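FBP protein (Leishmania major, PDB 5OFU) probably hydrolyses beta-D-fructose 1,6-bisphosphate to beta-D-fructose 6-phosphate and phosphate, as a magnesium-dependent homotetrameric class 1 fructose-1,6-bisphosphatase. Local coordinates at residues D118-S123 and V130-I135. Numbering follows the deposited sequence.
Sequences DPLDGS and VSVGSI. With F6P (6-O-phosphono-beta-D-fructofuranose), chain F.
D118 and I135 form an antiparallel hydrogen-bonded pair: D118 N donates to I135 O at 2.9 Å, and I135 N to D118 O at 3.0 Å. D121 and G133 form the second such pair. Here D121 N reaches G133 O at 2.6 Å, and G133 N returns to D121 O at 3.1 Å. Between the pairs the register slips by one residue, a beta bulge, where the chain turns at P119 and L120. S134 OG donates to the bulge carbonyl P119 O at 2.6 Å. It comes from above the carbonyl plane, 42° out of it. A chi1 of -56° sets OG beside its own backbone N, where it reaches P119; it is also hydrogen-bonded to Y173 OH.

D118 to G122 make up the DPxDG metal-binding motif of fructose-1,6-bisphosphatases and inositol phosphatases. D118 serves both manganese sites, L120 one and D121 the other; D121 and G122 also belong to the fructose 6-phosphate site. D121 OD1 accepts a hydrogen bond from F6P O3 at 2.7 Å, while D121 OD2 accepts one from V253 N, in helix 252-262. I135 CD1 lies 3.9 Å from D121 OD1, an apolar flank to the carboxylate. L120 CD1 meets V132 CG2, an apolar contact.

This is the beta hairpin of strands 113-121 and 132-140 in the large mixed sheet of the N-terminal domain. Strand 165-173 pairs with the other edge of 132-140, through V132 with Y173 and S134 with A171. Helix 73-87 packs on P119 and L120. Helices 252-262 and 281-294 touch I135, and V132 packs on S175 of the second subunit.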
loop_
_atom_site.group_PDB
_atom_site.type_symbol
_atom_site.label_atom_id
_atom_site.label_comp_id
_atom_site.label_asym_id
_atom_site.label_seq_id
_atom_site.Cartn_x
_atom_site.Cartn_y
_atom_site.Cartn_z
ATOM N N ASP A 118 22.955 -6.878 12.284
ATOM C CA ASP A 118 23.311 -6.668 10.893
ATOM C C ASP A 118 22.024 -6.166 10.232
ATOM O O ASP A 118 21.075 -6.932 10.102
ATOM C CB ASP A 118 23.787 -7.980 10.270
ATOM C CG ASP A 118 24.243 -7.819 8.824
ATOM O OD1 ASP A 118 24.094 -6.703 8.273
ATOM O OD2 ASP A 118 24.740 -8.823 8.243
ATOM N N PRO A 119 21.974 -4.878 9.848
ATOM C CA PRO A 119 20.710 -4.296 9.377
ATOM C C PRO A 119 20.287 -4.724 7.978
ATOM O O PRO A 119 19.097 -4.670 7.670
ATOM C CB PRO A 119 20.984 -2.793 9.407
ATOM C CG PRO A 119 22.447 -2.683 9.198
ATOM C CD PRO A 119 23.060 -3.883 9.870
ATOM N N LEU A 120 21.251 -5.106 7.136
ATOM C CA LEU A 120 20.970 -5.581 5.784
ATOM C C LEU A 120 21.938 -6.697 5.403
ATOM O O LEU A 120 22.963 -6.492 4.756
ATOM C CB LEU A 120 20.993 -4.425 4.777
ATOM C CG LEU A 120 20.373 -4.710 3.407
ATOM C CD1 LEU A 120 18.923 -5.152 3.514
ATOM C CD2 LEU A 120 20.468 -3.474 2.522
ATOM N N ASP A 121 21.575 -7.893 5.842
ATOM C CA ASP A 121 22.270 -9.124 5.528
ATOM C C ASP A 121 21.989 -9.555 4.094
ATOM O O ASP A 121 20.868 -9.418 3.607
ATOM C CB ASP A 121 21.820 -10.208 6.511
ATOM C CG ASP A 121 22.363 -11.573 6.179
ATOM O OD1 ASP A 121 23.535 -11.863 6.530
ATOM O OD2 ASP A 121 21.604 -12.373 5.585
ATOM N N GLY A 122 23.013 -10.112 3.445
ATOM C CA GLY A 122 22.924 -10.574 2.060
ATOM C C GLY A 122 23.118 -9.433 1.087
ATOM O O GLY A 122 22.421 -9.349 0.085
ATOM N N SER A 123 24.077 -8.556 1.385
ATOM C CA SER A 123 24.291 -7.322 0.614
ATOM C C SER A 123 24.657 -7.548 -0.854
ATOM O O SER A 123 24.406 -6.681 -1.679
ATOM C CB SER A 123 25.366 -6.447 1.281
ATOM O OG SER A 123 26.640 -7.066 1.208
ATOM N N VAL A 130 16.630 -9.956 -4.758
ATOM C CA VAL A 130 16.178 -11.230 -4.200
ATOM C C VAL A 130 16.227 -11.156 -2.651
ATOM O O VAL A 130 16.362 -10.065 -2.093
ATOM C CB VAL A 130 16.938 -12.417 -4.827
ATOM C CG1 VAL A 130 16.754 -12.386 -6.344
ATOM C CG2 VAL A 130 18.422 -12.432 -4.451
ATOM N N SER A 131 16.073 -12.282 -1.954
ATOM C CA SER A 131 15.867 -12.235 -0.501
ATOM C C SER A 131 17.065 -11.653 0.240
ATOM O O SER A 131 18.201 -11.948 -0.090
ATOM C CB SER A 131 15.522 -13.607 0.057
ATOM O OG SER A 131 14.221 -13.978 -0.361
ATOM N N VAL A 132 16.772 -10.756 1.176
ATOM C CA VAL A 132 17.757 -10.143 2.063
ATOM C C VAL A 132 17.106 -10.041 3.450
ATOM O O VAL A 132 15.956 -10.446 3.620
ATOM C CB VAL A 132 18.204 -8.741 1.582
ATOM C CG1 VAL A 132 19.160 -8.867 0.419
ATOM C CG2 VAL A 132 17.010 -7.857 1.216
ATOM N N GLY A 133 17.846 -9.554 4.444
ATOM C CA GLY A 133 17.344 -9.582 5.810
ATOM C C GLY A 133 18.032 -8.699 6.808
ATOM O O GLY A 133 19.014 -8.037 6.494
ATOM N N SER A 134 17.476 -8.691 8.015
ATOM C CA SER A 134 18.065 -8.039 9.186
ATOM C C SER A 134 18.169 -9.078 10.295
ATOM O O SER A 134 17.330 -9.967 10.377
ATOM C CB SER A 134 17.189 -6.881 9.643
ATOM O OG SER A 134 16.979 -5.950 8.599
ATOM N N ILE A 135 19.222 -8.999 11.105
ATOM C CA ILE A 135 19.428 -9.929 12.229
ATOM C C ILE A 135 19.796 -9.100 13.445
ATOM O O ILE A 135 20.565 -8.148 13.332
ATOM C CB ILE A 135 20.588 -10.914 11.991
ATOM C CG1 ILE A 135 20.505 -11.573 10.633
ATOM C CG2 ILE A 135 20.587 -12.024 13.033
ATOM C CD1 ILE A 135 21.871 -11.950 10.111
HETATM O O1 F6P F . 28.411 -11.345 4.995
HETATM C C1 F6P F . 27.339 -12.205 5.406
HETATM C C2 F6P F . 26.667 -12.793 4.171
HETATM O O2 F6P F . 26.100 -11.718 3.410
HETATM C C3 F6P F . 25.601 -13.830 4.516
HETATM O O3 F6P F . 24.274 -13.315 4.394
HETATM C C4 F6P F . 25.812 -14.968 3.538
HETATM O O4 F6P F . 25.586 -16.256 4.109
HETATM C C5 F6P F . 27.257 -14.821 3.121
HETATM O O5 F6P F . 27.651 -13.471 3.384
HETATM C C6 F6P F . 27.457 -15.123 1.651
HETATM O O6 F6P F . 28.860 -15.285 1.468
HETATM P P F6P F . 29.478 -15.880 0.109
HETATM O O1P F6P F . 29.335 -14.754 -0.891
HETATM O O2P F6P F . 28.638 -17.105 -0.181
HETATM O O3P F6P F . 30.901 -16.125 0.514
#